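Local coordinates for BlEst2 (PDB 6WPX), which probably hydrolyses ester bonds as an esterase or lipase and is captured here in its propeptide form, with a C-terminal domain that has autoinhibitory effects, at residues 156-161 against 174-179; 291-296 against 450-455; 316-321 against 369-374; 387-392 against 463-468. One frame throughout, in Å; residues are numbered along the deposited sequence.

Contact 1. Residues 156-161 against 174-179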
loop_
_atom_site.group_PDB
_atom_site.type_symbol
_atom_site.label_atom_id
_atom_site.label_comp_id
_atom_site.label_asym_id
_atom_site.label_seq_id
_atom_site.Cartn_x
_atom_site.Cartn_y
_atom_site.Cartn_z
ATOM N N LEU A 156 -4.521 -2.148 -6.057
ATOM C CA LEU A 156 -5.911 -1.730 -6.205
ATOM C C LEU A 156 -6.028 -0.537 -7.144
ATOM O O LEU A 156 -6.844 -0.591 -8.068
ATOM C CB LEU A 156 -6.571 -1.431 -4.834
ATOM C CG LEU A 156 -7.992 -0.862 -4.866
ATOM C CD1 LEU A 156 -9.005 -1.876 -5.447
ATOM C CD2 LEU A 156 -8.433 -0.413 -3.457
ATOM N N ALA A 157 -5.215 0.521 -6.928
ATOM C CA ALA A 157 -5.206 1.741 -7.747
ATOM C C ALA A 157 -4.960 1.466 -9.244
ATOM O O ALA A 157 -5.446 2.207 -10.092
ATOM C CB ALA A 157 -4.138 2.695 -7.243
ATOM N N TYR A 158 -4.140 0.459 -9.552
ATOM C CA TYR A 158 -3.787 0.093 -10.917
ATOM C C TYR A 158 -4.706 -0.977 -11.524
ATOM O O TYR A 158 -4.490 -1.402 -12.656
ATOM C CB TYR A 158 -2.313 -0.333 -10.970
ATOM C CG TYR A 158 -1.423 0.875 -11.065
ATOM C CD1 TYR A 158 -1.112 1.625 -9.930
ATOM C CD2 TYR A 158 -0.975 1.342 -12.303
ATOM C CE1 TYR A 158 -0.355 2.791 -10.020
ATOM C CE2 TYR A 158 -0.228 2.518 -12.403
ATOM C CZ TYR A 158 0.084 3.231 -11.256
ATOM O OH TYR A 158 0.834 4.368 -11.342
ATOM N N SER A 159 -5.748 -1.370 -10.804
ATOM C CA SER A 159 -6.664 -2.420 -11.274
ATOM C C SER A 159 -7.773 -1.880 -12.157
ATOM O O SER A 159 -7.999 -0.671 -12.198
ATOM C CB SER A 159 -7.213 -3.229 -10.101
ATOM O OG SER A 159 -8.188 -2.482 -9.391
ATOM N N ASN A 160 -8.419 -2.770 -12.925
ATOM C CA ASN A 160 -9.478 -2.389 -13.854
ATOM C C ASN A 160 -10.589 -1.566 -13.231
ATOM O O ASN A 160 -10.911 -0.527 -13.775
ATOM C CB ASN A 160 -10.055 -3.632 -14.566
ATOM C CG ASN A 160 -9.098 -4.171 -15.590
ATOM O OD1 ASN A 160 -8.050 -4.708 -15.247
ATOM N ND2 ASN A 160 -9.414 -4.002 -16.861
ATOM N N TRP A 161 -11.181 -2.020 -12.121
ATOM C CA TRP A 161 -12.303 -1.266 -11.529
ATOM C C TRP A 161 -11.921 0.125 -11.054
ATOM O O TRP A 161 -12.769 1.000 -11.066
ATOM C CB TRP A 161 -13.011 -2.038 -10.407
ATOM C CG TRP A 161 -13.734 -3.284 -10.843
ATOM C CD1 TRP A 161 -13.541 -4.554 -10.371
ATOM C CD2 TRP A 161 -14.832 -3.364 -11.772
ATOM N NE1 TRP A 161 -14.412 -5.426 -10.987
ATOM C CE2 TRP A 161 -15.211 -4.722 -11.857
ATOM C CE3 TRP A 161 -15.491 -2.425 -12.588
ATOM C CZ2 TRP A 161 -16.238 -5.158 -12.692
ATOM C CZ3 TRP A 161 -16.502 -2.864 -13.424
ATOM C CH2 TRP A 161 -16.866 -4.215 -13.470
ATOM N N ASP A 174 4.852 7.326 -11.769
ATOM C CA ASP A 174 5.932 6.373 -11.658
ATOM C C ASP A 174 6.124 5.866 -10.240
ATOM O O ASP A 174 6.475 4.698 -10.097
ATOM C CB ASP A 174 7.224 7.005 -12.152
ATOM C CG ASP A 174 7.335 7.181 -13.659
ATOM O OD1 ASP A 174 6.416 6.741 -14.379
ATOM O OD2 ASP A 174 8.379 7.691 -14.117
ATOM N N ALA A 175 5.915 6.725 -9.207
ATOM C CA ALA A 175 6.087 6.351 -7.795
ATOM C C ALA A 175 5.072 5.343 -7.343
ATOM O O ALA A 175 5.479 4.289 -6.864
ATOM C CB ALA A 175 6.083 7.574 -6.884
ATOM N N VAL A 176 3.764 5.603 -7.566
ATOM C CA VAL A 176 2.672 4.680 -7.198
ATOM C C VAL A 176 2.799 3.354 -7.962
ATOM O O VAL A 176 2.628 2.288 -7.378
ATOM C CB VAL A 176 1.254 5.323 -7.353
ATOM C CG1 VAL A 176 0.158 4.370 -6.857
ATOM C CG2 VAL A 176 1.169 6.657 -6.596
ATOM N N TYR A 177 3.112 3.434 -9.259
ATOM C CA TYR A 177 3.337 2.295 -10.151
ATOM C C TYR A 177 4.409 1.384 -9.569
ATOM O O TYR A 177 4.247 0.168 -9.613
ATOM C CB TYR A 177 3.837 2.818 -11.504
ATOM C CG TYR A 177 4.012 1.766 -12.566
ATOM C CD1 TYR A 177 5.245 1.143 -12.768
ATOM C CD2 TYR A 177 2.976 1.460 -13.438
ATOM C CE1 TYR A 177 5.424 0.215 -13.800
ATOM C CE2 TYR A 177 3.139 0.531 -14.456
ATOM C CZ TYR A 177 4.368 -0.071 -14.651
ATOM O OH TYR A 177 4.473 -0.953 -15.693
ATOM N N SER A 178 5.537 1.980 -9.087
ATOM C CA SER A 178 6.667 1.216 -8.546
ATOM C C SER A 178 6.325 0.530 -7.224
ATOM O O SER A 178 7.073 -0.335 -6.794
ATOM C CB SER A 178 7.912 2.088 -8.394
ATOM O OG SER A 178 7.820 2.987 -7.300
ATOM N N LEU A 179 5.197 0.905 -6.594
ATOM C CA LEU A 179 4.730 0.332 -5.330
ATOM C C LEU A 179 3.845 -0.917 -5.495
ATOM O O LEU A 179 3.535 -1.568 -4.495
ATOM C CB LEU A 179 4.023 1.395 -4.477
ATOM C CG LEU A 179 4.927 2.543 -3.966
ATOM C CD1 LEU A 179 4.101 3.591 -3.283
ATOM C CD2 LEU A 179 5.991 2.017 -3.018
#
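Tyr158 drives its ring against Val176 and Tyr177, joining the end of helix 152-157 to helix 174-178 inside the alpha/beta-hydrolase domain. The approach is one side chain against a helix surface: the two CA atoms of Tyr158 and Tyr177 remain 7.5 Å apart, a gap that the phenol ring spans. The tight part lies along the outer half of that ring. Val176 meets its edge in plane, with CG1 3.6 Å from Tyr158 CE1; one methyl of the beta-branched valine fits at this border without riding onto the ring. Tyr177 approaches at about a right angle and forms an offset edge-to-face pair, its edge turned to the face of Tyr158, with centroids 5.6 Å apart and planes at 77°. The Tyr177 ring is swung opposite its own backbone N (chi1 -175°), which lays CD2 3.5 Å from Tyr158 CE2. Another ring, Tyr416 of strand 407-417, also packs edge-to-face with Tyr158, so the phenol is confined by aromatic neighbours as well as by the helix. Away from this ring the contact slackens quickly. Ala157 turns its methyl toward the second helix, yet CB stops 4.6 Å from Val176 CG1, and the partly exposed Asp174 points its CB away from the other segment. Tyrosine suits the central place because its hydroxyl can end beside the polar start of a helix: it makes a weak hydrogen bond with Asn173 N. The neighbouring amide, Tyr177 N, is badly angled for a bond to Tyr158 OH, which instead rests 3.4 Å from Tyr177 CB.

Contact 2. Residues 291-296 against 450-455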
loop_
_atom_site.group_PDB
_atom_site.type_symbol
_atom_site.label_atom_id
_atom_site.label_comp_id
_atom_site.label_asym_id
_atom_site.label_seq_id
_atom_site.Cartn_x
_atom_site.Cartn_y
_atom_site.Cartn_z
ATOM N N PHE A 291 -15.443 -7.370 -2.530
ATOM C CA PHE A 291 -16.279 -7.288 -3.718
ATOM C C PHE A 291 -16.017 -5.876 -4.185
ATOM O O PHE A 291 -16.073 -4.933 -3.376
ATOM C CB PHE A 291 -17.782 -7.505 -3.451
ATOM C CG PHE A 291 -18.589 -7.230 -4.705
ATOM C CD1 PHE A 291 -18.587 -8.131 -5.767
ATOM C CD2 PHE A 291 -19.327 -6.057 -4.836
ATOM C CE1 PHE A 291 -19.344 -7.888 -6.912
ATOM C CE2 PHE A 291 -20.088 -5.816 -5.981
ATOM C CZ PHE A 291 -20.090 -6.732 -7.014
ATOM N N ILE A 292 -15.698 -5.724 -5.475
ATOM C CA ILE A 292 -15.312 -4.425 -6.028
ATOM C C ILE A 292 -15.981 -4.101 -7.333
ATOM O O ILE A 292 -16.035 -4.934 -8.227
ATOM C CB ILE A 292 -13.749 -4.346 -6.208
ATOM C CG1 ILE A 292 -12.976 -4.676 -4.923
ATOM C CG2 ILE A 292 -13.278 -3.001 -6.803
ATOM C CD1 ILE A 292 -11.500 -4.939 -5.150
ATOM N N ARG A 293 -16.401 -2.822 -7.469
ATOM C CA ARG A 293 -16.910 -2.231 -8.703
ATOM C C ARG A 293 -16.328 -0.835 -8.852
ATOM O O ARG A 293 -15.809 -0.276 -7.904
ATOM C CB ARG A 293 -18.456 -2.233 -8.777
ATOM C CG ARG A 293 -19.081 -3.626 -8.973
ATOM C CD ARG A 293 -18.784 -4.210 -10.355
ATOM N NE ARG A 293 -19.390 -5.536 -10.571
ATOM C CZ ARG A 293 -18.788 -6.691 -10.305
ATOM N NH1 ARG A 293 -17.591 -6.708 -9.739
ATOM N NH2 ARG A 293 -19.401 -7.837 -10.553
ATOM N N GLY A 294 -16.372 -0.311 -10.053
ATOM C CA GLY A 294 -15.893 1.022 -10.363
ATOM C C GLY A 294 -16.567 1.541 -11.609
ATOM O O GLY A 294 -17.205 0.789 -12.340
ATOM N N GLY A 295 -16.412 2.821 -11.866
ATOM C CA GLY A 295 -17.023 3.427 -13.040
ATOM C C GLY A 295 -17.132 4.914 -12.858
ATOM O O GLY A 295 -16.405 5.509 -12.060
ATOM N N GLU A 296 -18.057 5.498 -13.576
ATOM C CA GLU A 296 -18.362 6.910 -13.532
ATOM C C GLU A 296 -19.840 7.037 -13.270
ATOM O O GLU A 296 -20.625 6.147 -13.638
ATOM C CB GLU A 296 -17.998 7.577 -14.863
ATOM C CG GLU A 296 -16.502 7.845 -14.971
ATOM C CD GLU A 296 -15.996 8.361 -16.309
ATOM O OE1 GLU A 296 -16.719 8.243 -17.324
ATOM O OE2 GLU A 296 -14.853 8.868 -16.342
ATOM N N THR A 450 -8.024 -8.620 -12.540
ATOM C CA THR A 450 -9.218 -8.603 -11.707
ATOM C C THR A 450 -10.046 -9.822 -12.059
ATOM O O THR A 450 -10.498 -9.945 -13.192
ATOM C CB THR A 450 -10.005 -7.304 -11.886
ATOM O OG1 THR A 450 -9.214 -6.217 -11.419
ATOM C CG2 THR A 450 -11.287 -7.308 -11.090
ATOM N N ILE A 451 -10.276 -10.705 -11.086
ATOM C CA ILE A 451 -11.074 -11.913 -11.275
ATOM C C ILE A 451 -12.328 -11.772 -10.440
ATOM O O ILE A 451 -12.252 -11.752 -9.209
ATOM C CB ILE A 451 -10.285 -13.222 -10.940
ATOM C CG1 ILE A 451 -8.981 -13.340 -11.775
ATOM C CG2 ILE A 451 -11.177 -14.476 -11.126
ATOM C CD1 ILE A 451 -7.751 -13.089 -10.949
ATOM N N ASP A 452 -13.476 -11.637 -11.106
ATOM C CA ASP A 452 -14.752 -11.536 -10.401
ATOM C C ASP A 452 -15.391 -12.904 -10.283
ATOM O O ASP A 452 -15.724 -13.528 -11.298
ATOM C CB ASP A 452 -15.705 -10.524 -11.071
ATOM C CG ASP A 452 -15.506 -9.151 -10.443
ATOM O OD1 ASP A 452 -16.007 -8.937 -9.304
ATOM O OD2 ASP A 452 -14.798 -8.312 -11.054
ATOM N N LEU A 453 -15.525 -13.370 -9.042
ATOM C CA LEU A 453 -16.111 -14.648 -8.683
ATOM C C LEU A 453 -17.532 -14.489 -8.222
ATOM O O LEU A 453 -17.842 -13.596 -7.438
ATOM C CB LEU A 453 -15.309 -15.317 -7.555
ATOM C CG LEU A 453 -13.857 -15.701 -7.818
ATOM C CD1 LEU A 453 -13.277 -16.377 -6.601
ATOM C CD2 LEU A 453 -13.736 -16.683 -8.990
ATOM N N SER A 454 -18.390 -15.414 -8.664
ATOM C CA SER A 454 -19.793 -15.510 -8.291
ATOM C C SER A 454 -20.161 -16.995 -8.187
ATOM O O SER A 454 -19.477 -17.849 -8.746
ATOM C CB SER A 454 -20.680 -14.835 -9.337
ATOM O OG SER A 454 -20.499 -15.436 -10.608
ATOM N N GLY A 455 -21.261 -17.261 -7.500
ATOM C CA GLY A 455 -21.807 -18.594 -7.311
ATOM C C GLY A 455 -22.661 -18.673 -6.068
ATOM O O GLY A 455 -23.157 -17.661 -5.572
#
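The strand segments 291-296 and 450-455, which carry Arg293 and Asp452, pass 8.6 Å apart at their axes, with 121° between their N-to-C directions, so side chains rather than backbone bonds join them. Arg293 starts out with CB pointing away from strand 445-456, but its chain folds back at chi2 (-69°) and brings the guanidinium round to Asp452, whose CB points toward it. The length of arginine allows this return. NH1 carries the salt bridge, 2.8 Å from Asp452 OD1 with the N-H nearly straight at 167°. The carboxylate oxygen lies in the guanidinium plane, whereas NH1 meets OD1 from above the carboxylate plane, the two flat groups standing almost perpendicular. The same nitrogen gives a more bent bond to Ile292 O, also 2.8 Å away, and two acceptors thus fix how the guanidinium is turned. Phe291 sets the tip of its ring, CZ, 3.5 Å above the guanidinium plane and over its centre, the ring being inclined to it rather than stacked flat. Aspartate is short enough to stay buried while sharing its oxygens: OD1 also bonds Thr466 OG1 and OD2 bonds Trp161 NE1. Thr466 OG1 accepts a hydrogen bond from Ile292 N, linking the acid through strand 462-473 to strand 290-297. The whole is a salt bridge with a buried acid and a partly exposed arginine, at the junction of two antiparallel beta sheets, one edged by strand 290-297 and the other holding strand 445-456 in its interior.

Contact 3. Residues 316-321 against 369-374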
loop_
_atom_site.group_PDB
_atom_site.type_symbol
_atom_site.label_atom_id
_atom_site.label_comp_id
_atom_site.label_asym_id
_atom_site.label_seq_id
_atom_site.Cartn_x
_atom_site.Cartn_y
_atom_site.Cartn_z
ATOM N N VAL A 316 -18.345 -1.221 3.959
ATOM C CA VAL A 316 -18.881 -0.759 2.676
ATOM C C VAL A 316 -18.288 0.607 2.403
ATOM O O VAL A 316 -18.394 1.505 3.230
ATOM C CB VAL A 316 -20.439 -0.741 2.715
ATOM C CG1 VAL A 316 -21.037 -0.373 1.359
ATOM C CG2 VAL A 316 -21.005 -2.071 3.195
ATOM N N HIS A 317 -17.614 0.736 1.268
ATOM C CA HIS A 317 -16.910 1.955 0.919
ATOM C C HIS A 317 -17.252 2.449 -0.456
ATOM O O HIS A 317 -17.171 1.686 -1.417
ATOM C CB HIS A 317 -15.381 1.725 1.000
ATOM C CG HIS A 317 -14.976 1.025 2.242
ATOM N ND1 HIS A 317 -14.682 1.724 3.396
ATOM C CD2 HIS A 317 -14.889 -0.297 2.497
ATOM C CE1 HIS A 317 -14.438 0.811 4.317
ATOM N NE2 HIS A 317 -14.543 -0.417 3.822
ATOM N N TRP A 318 -17.565 3.741 -0.557
ATOM C CA TRP A 318 -17.775 4.369 -1.854
ATOM C C TRP A 318 -16.685 5.439 -1.980
ATOM O O TRP A 318 -16.762 6.485 -1.341
ATOM C CB TRP A 318 -19.187 4.961 -1.988
ATOM C CG TRP A 318 -19.483 5.501 -3.362
ATOM C CD1 TRP A 318 -19.184 6.745 -3.839
ATOM C CD2 TRP A 318 -20.138 4.803 -4.435
ATOM N NE1 TRP A 318 -19.624 6.872 -5.140
ATOM C CE2 TRP A 318 -20.195 5.686 -5.537
ATOM C CE3 TRP A 318 -20.641 3.493 -4.587
ATOM C CZ2 TRP A 318 -20.798 5.330 -6.752
ATOM C CZ3 TRP A 318 -21.200 3.127 -5.809
ATOM C CH2 TRP A 318 -21.304 4.051 -6.862
ATOM N N LEU A 319 -15.639 5.145 -2.754
ATOM C CA LEU A 319 -14.542 6.101 -2.992
ATOM C C LEU A 319 -14.929 6.950 -4.158
ATOM O O LEU A 319 -15.444 6.429 -5.140
ATOM C CB LEU A 319 -13.212 5.397 -3.291
ATOM C CG LEU A 319 -12.521 4.678 -2.123
ATOM C CD1 LEU A 319 -13.138 3.289 -1.882
ATOM C CD2 LEU A 319 -11.045 4.565 -2.395
ATOM N N SER A 320 -14.725 8.266 -4.038
ATOM C CA SER A 320 -15.096 9.236 -5.069
ATOM C C SER A 320 -14.067 10.371 -5.132
ATOM O O SER A 320 -13.287 10.547 -4.202
ATOM C CB SER A 320 -16.470 9.824 -4.750
ATOM O OG SER A 320 -16.871 10.788 -5.719
ATOM N N ASN A 321 -14.084 11.145 -6.215
ATOM C CA ASN A 321 -13.210 12.303 -6.342
ATOM C C ASN A 321 -13.838 13.506 -5.618
ATOM O O ASN A 321 -13.180 14.533 -5.453
ATOM C CB ASN A 321 -12.907 12.618 -7.811
ATOM C CG ASN A 321 -14.125 12.823 -8.649
ATOM O OD1 ASN A 321 -14.943 11.921 -8.821
ATOM N ND2 ASN A 321 -14.214 13.987 -9.269
ATOM N N ILE A 369 -26.046 -0.466 -3.088
ATOM C CA ILE A 369 -25.503 0.839 -2.744
ATOM C C ILE A 369 -26.001 1.794 -3.819
ATOM O O ILE A 369 -26.146 1.399 -4.978
ATOM C CB ILE A 369 -23.953 0.867 -2.571
ATOM C CG1 ILE A 369 -23.500 2.217 -1.901
ATOM C CG2 ILE A 369 -23.235 0.668 -3.918
ATOM C CD1 ILE A 369 -22.400 2.109 -0.963
ATOM N N ALA A 370 -26.263 3.031 -3.436
ATOM C CA ALA A 370 -26.691 4.055 -4.367
ATOM C C ALA A 370 -25.923 5.333 -4.085
ATOM O O ALA A 370 -25.778 5.726 -2.935
ATOM C CB ALA A 370 -28.207 4.279 -4.271
ATOM N N SER A 371 -25.399 5.955 -5.137
ATOM C CA SER A 371 -24.708 7.241 -5.034
ATOM C C SER A 371 -25.448 8.221 -5.927
ATOM O O SER A 371 -25.620 7.964 -7.122
ATOM C CB SER A 371 -23.258 7.130 -5.490
ATOM O OG SER A 371 -22.591 8.374 -5.370
ATOM N N SER A 372 -25.941 9.304 -5.330
ATOM C CA SER A 372 -26.650 10.354 -6.056
ATOM C C SER A 372 -25.758 11.576 -6.030
ATOM O O SER A 372 -25.372 12.038 -4.963
ATOM C CB SER A 372 -28.009 10.644 -5.420
ATOM O OG SER A 372 -28.757 11.555 -6.207
ATOM N N VAL A 373 -25.362 12.042 -7.210
ATOM C CA VAL A 373 -24.458 13.184 -7.352
ATOM C C VAL A 373 -25.074 14.283 -8.219
ATOM O O VAL A 373 -25.890 13.989 -9.088
ATOM C CB VAL A 373 -23.052 12.761 -7.878
ATOM C CG1 VAL A 373 -22.294 11.902 -6.864
ATOM C CG2 VAL A 373 -23.143 12.050 -9.224
ATOM N N LYS A 374 -24.620 15.513 -8.022
ATOM C CA LYS A 374 -25.031 16.700 -8.820
ATOM C C LYS A 374 -23.893 17.034 -9.783
ATOM O O LYS A 374 -24.152 17.606 -10.838
ATOM C CB LYS A 374 -25.280 17.903 -7.913
#
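Val316 and Trp318 on one strand pack their apolar surfaces against Ile369 on the other. Val316 CG1 slides past the end of Ile369 to lie 3.7 Å from CD1. The other branch of Ile369, CG2, is held between its own backbone N and carbonyl carbon and comes to 3.7 Å from Trp318 CZ3, so that one branched residue fills the space beside two partners. A second kind of contact is CH against a ring face. With CG opposite the backbone N (chi1 -174°), Trp318 sends its indole out between the sheets, where Ser371 CB sits 3.2 Å above the ring plane, offset toward the rim, and comes within 3.3 Å of Trp318 CZ2; serine, being small, lets the broad ring settle this closely over the strand. These layers belong to a beta sandwich, in which strand 313-320 of a five-stranded antiparallel sheet packs over strand 365-372 of a four-stranded one; the axes of the segments 316-320 and 369-372 are 9.3 Å apart and inclined at only 27°. Phe379 stacks on the tryptophan and Ile327 packs beside it. The polar atoms of this interior are answered by Glu377, whose OE1 bonds Trp318 NE1 and whose OE2 bonds Ser371 OG. A leucine in place of Trp318 would probably cost Glu377 OE1 its indole donor and open a gap over Ser371 CB. Trp318 NE1 and Ser371 OG are themselves just 3.3 Å apart, but the angle is too poor for a hydrogen bond.

Contact 4. Residues 387-392 against 463-468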
loop_
_atom_site.group_PDB
_atom_site.type_symbol
_atom_site.label_atom_id
_atom_site.label_comp_id
_atom_site.label_asym_id
_atom_site.label_seq_id
_atom_site.Cartn_x
_atom_site.Cartn_y
_atom_site.Cartn_z
ATOM N N SER A 387 -16.209 -13.175 6.973
ATOM C CA SER A 387 -17.058 -14.352 6.746
ATOM C C SER A 387 -16.228 -15.632 6.629
ATOM O O SER A 387 -15.131 -15.600 6.056
ATOM C CB SER A 387 -17.868 -14.151 5.461
ATOM O OG SER A 387 -18.573 -15.299 5.007
ATOM N N PRO A 388 -16.756 -16.782 7.097
ATOM C CA PRO A 388 -16.011 -18.048 6.944
ATOM C C PRO A 388 -15.890 -18.490 5.482
ATOM O O PRO A 388 -15.146 -19.410 5.205
ATOM C CB PRO A 388 -16.858 -19.053 7.748
ATOM C CG PRO A 388 -17.767 -18.214 8.604
ATOM C CD PRO A 388 -18.043 -17.001 7.790
ATOM N N LEU A 389 -16.572 -17.773 4.570
ATOM C CA LEU A 389 -16.581 -18.113 3.119
ATOM C C LEU A 389 -15.186 -17.953 2.504
ATOM O O LEU A 389 -14.946 -18.551 1.491
ATOM C CB LEU A 389 -17.608 -17.262 2.363
ATOM C CG LEU A 389 -17.501 -17.353 0.846
ATOM C CD1 LEU A 389 -18.053 -18.667 0.349
ATOM C CD2 LEU A 389 -18.166 -16.173 0.165
ATOM N N ASN A 390 -14.312 -17.171 3.142
ATOM C CA ASN A 390 -12.934 -16.904 2.643
ATOM C C ASN A 390 -12.181 -18.215 2.382
ATOM O O ASN A 390 -11.512 -18.295 1.383
ATOM C CB ASN A 390 -12.170 -15.909 3.534
ATOM C CG ASN A 390 -11.767 -16.447 4.895
ATOM O OD1 ASN A 390 -12.574 -17.058 5.593
ATOM N ND2 ASN A 390 -10.515 -16.272 5.259
ATOM N N GLN A 391 -12.289 -19.183 3.293
ATOM C CA GLN A 391 -11.590 -20.488 3.194
ATOM C C GLN A 391 -12.026 -21.186 1.907
ATOM O O GLN A 391 -11.175 -21.684 1.192
ATOM C CB GLN A 391 -11.903 -21.330 4.425
ATOM C CG GLN A 391 -10.930 -21.114 5.575
ATOM C CD GLN A 391 -11.424 -20.078 6.555
ATOM O OE1 GLN A 391 -12.553 -20.140 7.038
ATOM N NE2 GLN A 391 -10.574 -19.110 6.856
ATOM N N GLN A 392 -13.319 -21.133 1.619
ATOM C CA GLN A 392 -13.904 -21.787 0.445
ATOM C C GLN A 392 -13.474 -21.116 -0.841
ATOM O O GLN A 392 -13.235 -21.817 -1.824
ATOM C CB GLN A 392 -15.430 -21.887 0.559
ATOM C CG GLN A 392 -15.921 -22.664 1.802
ATOM C CD GLN A 392 -15.248 -24.016 2.027
ATOM O OE1 GLN A 392 -15.130 -24.853 1.124
ATOM N NE2 GLN A 392 -14.790 -24.254 3.246
ATOM N N PHE A 463 -23.095 -15.581 -3.512
ATOM C CA PHE A 463 -21.921 -14.824 -3.024
ATOM C C PHE A 463 -21.256 -14.157 -4.224
ATOM O O PHE A 463 -21.499 -14.558 -5.347
ATOM C CB PHE A 463 -20.901 -15.724 -2.317
ATOM C CG PHE A 463 -20.060 -16.582 -3.220
ATOM C CD1 PHE A 463 -18.904 -16.095 -3.788
ATOM C CD2 PHE A 463 -20.418 -17.885 -3.503
ATOM C CE1 PHE A 463 -18.133 -16.882 -4.616
ATOM C CE2 PHE A 463 -19.650 -18.666 -4.344
ATOM C CZ PHE A 463 -18.517 -18.164 -4.908
ATOM N N ASN A 464 -20.404 -13.188 -3.925
ATOM C CA ASN A 464 -19.611 -12.434 -4.919
ATOM C C ASN A 464 -18.297 -11.968 -4.259
ATOM O O ASN A 464 -18.357 -11.482 -3.160
ATOM C CB ASN A 464 -20.415 -11.352 -5.657
ATOM C CG ASN A 464 -21.184 -10.393 -4.773
ATOM O OD1 ASN A 464 -22.198 -9.851 -5.170
ATOM N ND2 ASN A 464 -20.697 -10.161 -3.578
ATOM N N ARG A 465 -17.175 -12.164 -4.937
ATOM C CA ARG A 465 -15.859 -11.644 -4.498
ATOM C C ARG A 465 -15.088 -11.219 -5.739
ATOM O O ARG A 465 -15.355 -11.735 -6.797
ATOM C CB ARG A 465 -15.027 -12.615 -3.659
ATOM C CG ARG A 465 -15.650 -13.018 -2.339
ATOM C CD ARG A 465 -15.773 -11.935 -1.306
ATOM N NE ARG A 465 -15.974 -12.447 0.030
ATOM C CZ ARG A 465 -17.130 -12.819 0.537
ATOM N NH1 ARG A 465 -18.234 -12.729 -0.176
ATOM N NH2 ARG A 465 -17.186 -13.268 1.770
ATOM N N THR A 466 -14.141 -10.332 -5.542
ATOM C CA THR A 466 -13.273 -9.802 -6.583
ATOM C C THR A 466 -11.842 -9.972 -6.113
ATOM O O THR A 466 -11.463 -9.428 -5.075
ATOM C CB THR A 466 -13.570 -8.330 -6.854
ATOM O OG1 THR A 466 -14.977 -8.115 -6.928
ATOM C CG2 THR A 466 -12.907 -7.852 -8.123
ATOM N N ILE A 467 -11.056 -10.728 -6.874
ATOM C CA ILE A 467 -9.652 -10.979 -6.563
ATOM C C ILE A 467 -8.823 -10.137 -7.491
ATOM O O ILE A 467 -9.060 -10.137 -8.692
ATOM C CB ILE A 467 -9.309 -12.493 -6.695
ATOM C CG1 ILE A 467 -10.211 -13.325 -5.732
ATOM C CG2 ILE A 467 -7.783 -12.768 -6.455
ATOM C CD1 ILE A 467 -10.095 -14.805 -5.854
ATOM N N ILE A 468 -7.852 -9.407 -6.932
ATOM C CA ILE A 468 -6.910 -8.601 -7.699
ATOM C C ILE A 468 -5.513 -9.214 -7.578
ATOM O O ILE A 468 -5.012 -9.410 -6.473
ATOM C CB ILE A 468 -6.932 -7.108 -7.274
ATOM C CG1 ILE A 468 -8.278 -6.471 -7.672
ATOM C CG2 ILE A 468 -5.713 -6.334 -7.877
ATOM C CD1 ILE A 468 -8.496 -5.165 -7.098
#
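Arg465 meets Leu389 and Ser387 with its guanidinium. CB points toward the helix segment, and the bend at chi2 (-67°) then carries the chain through CD and NE across to the helix, where the flat end lies against the leucine. At CZ, Leu389 CD2 stands 3.5 Å away, against one face and offset toward the rim; the methyl packs where no N-H points, the N-H groups being directed outward in the plane of the cation. NH1 touches the same methyl and gives an almost straight bond (173°) to Asn464 O at 3.2 Å. NH2, at the far tip, has Ser387 CB at its edge in plane, 3.9 Å off, and forms a salt bridge with Glu308. Ser387 OG also bonds Glu308, besides accepting from Leu389 N at 3.2 Å as a helix-capping bond; a serine can do both. Leu389 CD2 is further wedged against Phe463 CB at 3.7 Å. With a methionine instead of Arg465, Glu308 would probably lose its charge partner and Asn464 O its side-chain donor. Phe385, at the end of strand 377-386, makes a cation-pi contact with the arginine, while Ile393 of helix 389-397 touches it too, so the side chain lies between that helix, strand 377-386 and its own strand 462-473.

How the contacts relate
All four contacts are buried, but contact 1 lies nearest the centre of the chain, its own centre about 10 Å away, against 20 to 22 Å for the others. Contacts 1 and 3 depend chiefly on aromatic and apolar packing, joining helices in the first case and facing sheets in the second; contacts 2 and 4 each use an arginine. Contacts 2 and 4 also share a sheet, since strands 445-456 and 462-473 are neighbours in it. Contacts 2 and 3 both draw on the five-stranded sheet, from strands that flank 377-386 on its two sides, yet do not touch. Trp161, beyond Tyr158 in 156-161, packs on Arg293 and Thr466, so that segment reaches contacts 2 and 4.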